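Local atomic coordinates of PelD (Pseudomonas aeruginosa, PDB entry 4EU0), a protein that probably acts as a cyclic di-GMP effector in pellicle formation, binding the dinucleotide in its GGDEF-like domain, which follows a GAF domain. Residues 36-48 with 58-70. Residues are numbered along the deposited sequence; the frame is centred on the assembly and turned at random.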
ATOM      1  N   ALA A  36       7.320  -3.916  16.168  1.00 26.22           N
ATOM      2  CA  ALA A  36       7.294  -4.042  17.634  1.00 28.02           C
ATOM      3  C   ALA A  36       6.164  -3.233  18.270  1.00 28.68           C
ATOM      4  O   ALA A  36       5.495  -3.714  19.191  1.00 29.37           O
ATOM      5  CB  ALA A  36       8.636  -3.639  18.230  1.00 29.16           C
ATOM      6  N   GLN A  37       5.969  -2.012  17.767  1.00 28.81           N
ATOM      7  CA  GLN A  37       4.913  -1.103  18.220  1.00 29.69           C
ATOM      8  C   GLN A  37       3.527  -1.721  18.029  1.00 28.49           C
ATOM      9  O   GLN A  37       2.748  -1.817  18.977  1.00 28.99           O
ATOM     10  CB  GLN A  37       5.023   0.236  17.466  1.00 29.76           C
ATOM     11  CG  GLN A  37       3.926   1.273  17.746  1.00 31.91           C
ATOM     12  CD  GLN A  37       3.922   2.422  16.729  1.00 33.59           C
ATOM     13  OE1 GLN A  37       4.838   2.552  15.910  1.00 33.69           O
ATOM     14  NE2 GLN A  37       2.886   3.255  16.779  1.00 35.16           N
ATOM     15  N   TYR A  38       3.237  -2.162  16.809  1.00 26.78           N
ATOM     16  CA  TYR A  38       1.908  -2.685  16.486  1.00 26.11           C
ATOM     17  C   TYR A  38       1.614  -4.067  17.094  1.00 26.13           C
ATOM     18  O   TYR A  38       0.462  -4.368  17.416  1.00 26.11           O
ATOM     19  CB  TYR A  38       1.691  -2.666  14.971  1.00 25.14           C
ATOM     20  CG  TYR A  38       1.403  -1.282  14.424  1.00 26.07           C
ATOM     21  CD1 TYR A  38       0.100  -0.902  14.097  1.00 28.13           C
ATOM     22  CD2 TYR A  38       2.427  -0.352  14.238  1.00 27.52           C
ATOM     23  CE1 TYR A  38      -0.176   0.360  13.598  1.00 29.72           C
ATOM     24  CE2 TYR A  38       2.161   0.920  13.738  1.00 29.21           C
ATOM     25  CZ  TYR A  38       0.857   1.267  13.420  1.00 30.45           C
ATOM     26  OH  TYR A  38       0.576   2.513  12.917  1.00 32.06           O
ATOM     27  N   GLY A  39       2.648  -4.887  17.270  1.00 25.75           N
ATOM     28  CA  GLY A  39       2.478  -6.214  17.871  1.00 26.12           C
ATOM     29  C   GLY A  39       2.705  -6.312  19.375  1.00 27.47           C
ATOM     30  O   GLY A  39       2.619  -7.401  19.951  1.00 27.94           O
ATOM     31  N   SER A  40       2.978  -5.175  20.015  1.00 28.03           N
ATOM     32  CA  SER A  40       3.405  -5.141  21.424  1.00 29.73           C
ATOM     33  C   SER A  40       4.526  -6.157  21.695  1.00 29.78           C
ATOM     34  O   SER A  40       4.545  -6.819  22.736  1.00 30.92           O
ATOM     35  CB  SER A  40       2.221  -5.364  22.384  1.00 30.85           C
ATOM     36  OG  SER A  40       1.196  -4.406  22.176  1.00 31.75           O
ATOM     37  N   LEU A  41       5.454  -6.276  20.746  1.00 28.46           N
ATOM     38  CA  LEU A  41       6.533  -7.263  20.833  1.00 28.73           C
ATOM     39  C   LEU A  41       7.520  -6.924  21.942  1.00 30.49           C
ATOM     40  O   LEU A  41       7.769  -5.750  22.218  1.00 31.23           O
ATOM     41  CB  LEU A  41       7.281  -7.371  19.498  1.00 27.65           C
ATOM     42  CG  LEU A  41       6.477  -7.591  18.211  1.00 25.43           C
ATOM     43  CD1 LEU A  41       7.403  -7.783  17.018  1.00 22.91           C
ATOM     44  CD2 LEU A  41       5.533  -8.768  18.339  1.00 24.28           C
ATOM     45  N   ARG A  42       8.069  -7.957  22.576  1.00 31.50           N
ATOM     46  CA  ARG A  42       9.074  -7.762  23.615  1.00 33.72           C
ATOM     47  C   ARG A  42      10.445  -8.322  23.223  1.00 33.94           C
ATOM     48  O   ARG A  42      11.471  -7.688  23.488  1.00 35.33           O
ATOM     49  CB  ARG A  42       8.594  -8.325  24.959  1.00 35.27           C
ATOM     50  CG  ARG A  42       9.415  -7.873  26.174  1.00 39.63           C
ATOM     51  CD  ARG A  42       9.434  -6.344  26.310  1.00 43.02           C
ATOM     52  NE  ARG A  42       9.944  -5.899  27.605  1.00 46.82           N
ATOM     53  CZ  ARG A  42      11.230  -5.724  27.903  1.00 49.15           C
ATOM     54  NH1 ARG A  42      12.177  -5.956  27.002  1.00 48.96           N
ATOM     55  NH2 ARG A  42      11.572  -5.317  29.117  1.00 52.15           N
ATOM     56  N   ILE A  43      10.461  -9.508  22.612  1.00 32.64           N
ATOM     57  CA  ILE A  43      11.698 -10.067  22.059  1.00 32.61           C
ATOM     58  C   ILE A  43      11.467 -10.550  20.629  1.00 30.82           C
ATOM     59  O   ILE A  43      10.606 -11.400  20.378  1.00 29.88           O
ATOM     60  CB  ILE A  43      12.310 -11.216  22.920  1.00 34.14           C
ATOM     61  CG1 ILE A  43      12.257 -10.897  24.419  1.00 35.47           C
ATOM     62  CG2 ILE A  43      13.762 -11.464  22.506  1.00 35.13           C
ATOM     63  CD1 ILE A  43      12.683 -12.060  25.323  1.00 37.68           C
ATOM     64  N   ALA A  44      12.248 -10.000  19.698  1.00 30.27           N
ATOM     65  CA  ALA A  44      12.081 -10.284  18.274  1.00 28.38           C
ATOM     66  C   ALA A  44      13.348  -9.968  17.478  1.00 28.65           C
ATOM     67  O   ALA A  44      14.284  -9.350  17.998  1.00 29.67           O
ATOM     68  CB  ALA A  44      10.891  -9.499  17.710  1.00 26.57           C
ATOM     69  N   GLY A  45      13.360 -10.393  16.216  1.00 27.47           N
ATOM     70  CA  GLY A  45      14.469 -10.121  15.306  1.00 27.64           C
ATOM     71  C   GLY A  45      13.988  -9.963  13.877  1.00 26.12           C
ATOM     72  O   GLY A  45      12.969 -10.544  13.484  1.00 24.21           O
ATOM     73  N   LEU A  46      14.722  -9.166  13.104  1.00 26.46           N
ATOM     74  CA  LEU A  46      14.427  -8.961  11.688  1.00 25.93           C
ATOM     75  C   LEU A  46      15.574  -9.485  10.833  1.00 27.29           C
ATOM     76  O   LEU A  46      16.732  -9.129  11.056  1.00 29.18           O
ATOM     77  CB  LEU A  46      14.197  -7.479  11.402  1.00 25.15           C
ATOM     78  CG  LEU A  46      13.692  -7.106  10.003  1.00 23.84           C
ATOM     79  CD1 LEU A  46      12.258  -7.586   9.755  1.00 23.88           C
ATOM     80  CD2 LEU A  46      13.783  -5.606   9.814  1.00 24.73           C
ATOM     81  N   TYR A  47      15.243 -10.327   9.856  1.00 27.48           N
ATOM     82  CA  TYR A  47      16.251 -11.022   9.041  1.00 28.83           C
ATOM     83  C   TYR A  47      15.990 -10.859   7.549  1.00 28.84           C
ATOM     84  O   TYR A  47      14.844 -10.791   7.126  1.00 27.29           O
ATOM     85  CB  TYR A  47      16.265 -12.513   9.388  1.00 29.43           C
ATOM     86  CG  TYR A  47      16.369 -12.774  10.873  1.00 29.82           C
ATOM     87  CD1 TYR A  47      17.607 -12.895  11.485  1.00 31.26           C
ATOM     88  CD2 TYR A  47      15.223 -12.862  11.670  1.00 28.84           C
ATOM     89  CE1 TYR A  47      17.713 -13.124  12.845  1.00 31.98           C
ATOM     90  CE2 TYR A  47      15.319 -13.080  13.034  1.00 28.62           C
ATOM     91  CZ  TYR A  47      16.568 -13.214  13.612  1.00 31.01           C
ATOM     92  OH  TYR A  47      16.681 -13.441  14.962  1.00 30.88           O
ATOM     93  N   ARG A  48      17.057 -10.799   6.754  1.00 30.50           N
ATOM     94  CA  ARG A  48      16.912 -10.771   5.303  1.00 30.55           C
ATOM     95  C   ARG A  48      16.581 -12.170   4.789  1.00 30.44           C
ATOM     96  O   ARG A  48      17.122 -13.160   5.275  1.00 31.15           O
ATOM     97  CB  ARG A  48      18.185 -10.248   4.627  1.00 32.34           C
ATOM     98  CG  ARG A  48      18.116 -10.233   3.101  1.00 33.75           C
ATOM     99  CD  ARG A  48      19.451  -9.881   2.450  1.00 39.16           C
ATOM    100  NE  ARG A  48      19.896  -8.525   2.773  1.00 42.60           N
ATOM    101  CZ  ARG A  48      19.454  -7.411   2.192  1.00 43.31           C
ATOM    102  NH1 ARG A  48      18.527  -7.451   1.238  1.00 43.11           N
ATOM    103  NH2 ARG A  48      19.942  -6.239   2.575  1.00 45.12           N
ATOM    104  N   GLN A  58      22.401 -13.868  10.203  1.00 49.11           N
ATOM    105  CA  GLN A  58      22.863 -12.578  10.716  1.00 49.90           C
ATOM    106  C   GLN A  58      21.690 -11.594  10.853  1.00 47.69           C
ATOM    107  O   GLN A  58      21.107 -11.188   9.848  1.00 46.30           O
ATOM    108  CB  GLN A  58      23.927 -12.011   9.769  1.00 51.69           C
ATOM    109  CG  GLN A  58      24.644 -10.760  10.258  1.00 53.95           C
ATOM    110  CD  GLN A  58      25.931 -11.074  10.987  1.00 57.48           C
ATOM    111  OE1 GLN A  58      27.016 -11.015  10.404  1.00 60.32           O
ATOM    112  NE2 GLN A  58      25.820 -11.420  12.265  1.00 58.53           N
ATOM    113  N   PRO A  59      21.336 -11.215  12.098  1.00 47.23           N
ATOM    114  CA  PRO A  59      20.158 -10.364  12.301  1.00 45.32           C
ATOM    115  C   PRO A  59      20.383  -8.930  11.826  1.00 45.16           C
ATOM    116  O   PRO A  59      21.426  -8.339  12.115  1.00 46.84           O
ATOM    117  CB  PRO A  59      19.953 -10.392  13.825  1.00 45.83           C
ATOM    118  CG  PRO A  59      20.886 -11.457  14.349  1.00 47.24           C
ATOM    119  CD  PRO A  59      22.006 -11.526  13.373  1.00 48.87           C
ATOM    120  N   LEU A  60      19.412  -8.385  11.093  1.00 42.97           N
ATOM    121  CA  LEU A  60      19.482  -7.002  10.628  1.00 42.66           C
ATOM    122  C   LEU A  60      19.210  -6.033  11.769  1.00 42.78           C
ATOM    123  O   LEU A  60      19.742  -4.920  11.789  1.00 43.59           O
ATOM    124  CB  LEU A  60      18.483  -6.759   9.490  1.00 40.85           C
ATOM    125  CG  LEU A  60      18.644  -7.575   8.206  1.00 40.91           C
ATOM    126  CD1 LEU A  60      17.420  -7.415   7.323  1.00 39.16           C
ATOM    127  CD2 LEU A  60      19.907  -7.175   7.459  1.00 42.92           C
ATOM    128  N   ALA A  61      18.364  -6.470  12.703  1.00 41.90           N
ATOM    129  CA  ALA A  61      17.995  -5.707  13.893  1.00 42.20           C
ATOM    130  C   ALA A  61      17.346  -6.647  14.903  1.00 41.90           C
ATOM    131  O   ALA A  61      16.702  -7.629  14.519  1.00 40.63           O
ATOM    132  CB  ALA A  61      17.045  -4.566  13.541  1.00 40.94           C
ATOM    133  N   THR A  62      17.526  -6.345  16.190  1.00 43.02           N
ATOM    134  CA  THR A  62      16.983  -7.170  17.271  1.00 43.13           C
ATOM    135  C   THR A  62      16.255  -6.340  18.335  1.00 43.31           C
ATOM    136  O   THR A  62      16.572  -5.170  18.552  1.00 44.01           O
ATOM    137  CB  THR A  62      18.077  -8.016  17.954  1.00 44.94           C
ATOM    138  OG1 THR A  62      19.052  -7.156  18.554  1.00 47.02           O
ATOM    139  CG2 THR A  62      18.762  -8.930  16.953  1.00 45.00           C
ATOM    140  N   LEU A  63      15.268  -6.960  18.974  1.00 42.81           N
ATOM    141  CA  LEU A  63      14.533  -6.349  20.078  1.00 43.59           C
ATOM    142  C   LEU A  63      14.531  -7.313  21.257  1.00 44.72           C
ATOM    143  O   LEU A  63      14.283  -8.505  21.084  1.00 43.94           O
ATOM    144  CB  LEU A  63      13.095  -6.011  19.659  1.00 41.75           C
ATOM    145  CG  LEU A  63      12.158  -5.465  20.744  1.00 42.69           C
ATOM    146  CD1 LEU A  63      12.360  -3.968  20.959  1.00 44.14           C
ATOM    147  CD2 LEU A  63      10.707  -5.766  20.406  1.00 40.94           C
ATOM    148  N   GLY A  64      14.813  -6.789  22.448  1.00 46.77           N
ATOM    149  CA  GLY A  64      14.931  -7.607  23.654  1.00 48.59           C
ATOM    150  C   GLY A  64      16.162  -8.490  23.602  1.00 49.97           C
ATOM    151  O   GLY A  64      17.055  -8.273  22.776  1.00 50.13           O
ATOM    152  N   GLU A  65      16.207  -9.492  24.478  1.00 51.23           N
ATOM    153  CA  GLU A  65      17.329 -10.427  24.522  1.00 52.84           C
ATOM    154  C   GLU A  65      17.133 -11.506  23.457  1.00 51.38           C
ATOM    155  O   GLU A  65      16.689 -12.619  23.746  1.00 50.97           O
ATOM    156  CB  GLU A  65      17.477 -11.033  25.923  1.00 54.57           C
ATOM    157  CG  GLU A  65      18.911 -11.052  26.446  1.00 57.85           C
ATOM    158  CD  GLU A  65      19.497  -9.654  26.603  1.00 60.03           C
ATOM    159  OE1 GLU A  65      18.820  -8.778  27.183  1.00 60.38           O
ATOM    160  OE2 GLU A  65      20.634  -9.431  26.141  1.00 61.74           O
ATOM    161  N   MET A  66      17.471 -11.144  22.222  1.00 50.90           N
ATOM    162  CA  MET A  66      17.202 -11.944  21.030  1.00 49.82           C
ATOM    163  C   MET A  66      18.137 -13.152  20.890  1.00 50.66           C
ATOM    164  O   MET A  66      19.335 -12.980  20.669  1.00 52.10           O
ATOM    165  CB  MET A  66      17.339 -11.041  19.802  1.00 49.18           C
ATOM    166  CG  MET A  66      16.547 -11.449  18.579  1.00 48.61           C
ATOM    167  SD  MET A  66      17.142 -12.891  17.676  1.00 52.49           S
ATOM    168  CE  MET A  66      18.868 -12.498  17.375  1.00 53.59           C
ATOM    169  N   PRO A  67      17.587 -14.379  21.002  1.00 50.21           N
ATOM    170  CA  PRO A  67      18.372 -15.591  20.744  1.00 51.09           C
ATOM    171  C   PRO A  67      18.575 -15.829  19.247  1.00 50.33           C
ATOM    172  O   PRO A  67      17.699 -15.501  18.444  1.00 48.80           O
ATOM    173  CB  PRO A  67      17.507 -16.701  21.344  1.00 50.78           C
ATOM    174  CG  PRO A  67      16.112 -16.180  21.248  1.00 49.14           C
ATOM    175  CD  PRO A  67      16.215 -14.696  21.442  1.00 49.13           C
ATOM    176  N   ALA A  68      19.715 -16.406  18.882  1.00 51.59           N
ATOM    177  CA  ALA A  68      20.064 -16.631  17.475  1.00 51.39           C
ATOM    178  C   ALA A  68      19.086 -17.560  16.748  1.00 50.19           C
ATOM    179  O   ALA A  68      18.568 -18.508  17.337  1.00 49.91           O
ATOM    180  CB  ALA A  68      21.485 -17.170  17.371  1.00 53.37           C
ATOM    181  N   LEU A  69      18.824 -17.266  15.472  1.00 49.57           N
ATOM    182  CA  LEU A  69      18.041 -18.158  14.611  1.00 49.15           C
ATOM    183  C   LEU A  69      18.890 -19.365  14.246  1.00 51.02           C
ATOM    184  O   LEU A  69      19.934 -19.219  13.603  1.00 52.23           O
ATOM    185  CB  LEU A  69      17.606 -17.450  13.320  1.00 47.80           C
ATOM    186  CG  LEU A  69      16.322 -16.630  13.194  1.00 46.22           C
ATOM    187  CD1 LEU A  69      16.103 -16.326  11.722  1.00 45.09           C
ATOM    188  CD2 LEU A  69      15.096 -17.328  13.775  1.00 45.35           C
ATOM    189  N   ASP A  70      18.443 -20.553  14.651  1.00 51.72           N
ATOM    190  CA  ASP A  70      19.211 -21.787  14.437  1.00 53.45           C
ATOM    191  C   ASP A  70      19.150 -22.287  12.988  1.00 53.43           C
ATOM    192  O   ASP A  70      18.941 -21.494  12.063  1.00 52.79           O
ATOM    193  CB  ASP A  70      18.791 -22.885  15.433  1.00 54.08           C
ATOM    194  CG  ASP A  70      17.293 -23.171  15.413  1.00 53.00           C
ATOM    195  OD1 ASP A  70      16.658 -23.068  14.342  1.00 52.13           O
ATOM    196  OD2 ASP A  70      16.752 -23.518  16.485  1.00 53.92           O
TER
HETATM  197  O   HOH W   1      19.452 -11.463   8.051  1.00  6.51           O
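Tyr47 leaves strand 43-48 on the face of the sheet that Gly45 and Thr62 share, and residues 58-70 cover one face and part of the rim of its ring. Its CB begins away from them, but with CG anti to the carbonyl carbon (chi1 -51°) the ring swings back. Tyr47 CG, CD2 and CE2 lie under branched, aliphatic Leu69, whose CD1 sits 3.4 Å from the ring centroid, 5° off the normal, a CH-pi contact. Tyr47 CE1 meets the compact apolar ring of Pro59 obliquely, at CB, 3.7 Å away. Tyr47 CZ touches Leu69 CG at 3.5 Å. Here flexible Met66, bent at chi2 and chi3, brings SD to the ring edge, 5.5 Å from the centroid, a Met-aromatic contact; the sulfur's exact position is doubtful, being modelled too close to the hydroxyl. At the tip, Tyr47 OH is buried without a hydrogen-bonding partner, and Gly45 leaves that face clear for it.

Underneath, the strands run antiparallel at 170°. Ala44 N bonds Leu63 O at 2.9 Å and Leu63 N bonds Ala44 O at 2.8 Å. Leu46 N donates to Ala61 O, while Leu60 N bonds Leu46 O at 2.8 Å; Leu60 and Ala61 together face Leu46 as a classic beta bulge. Leu63's long branched chain brings CD2 to Ala36 CB at 3.7 Å, a small methyl that permits close approach, joining strand 61-63 to helix 28-39. Gly64 suits its positive phi beside Arg42 O.

This hairpin forms one margin of the GAF domain's antiparallel sheet: 61-63 is an edge strand, 43-48 pairs also with strand 117-123, whose Leu120 and Ala122 touch Tyr47, and Leu46 and Ala61 pack against helix 28-39.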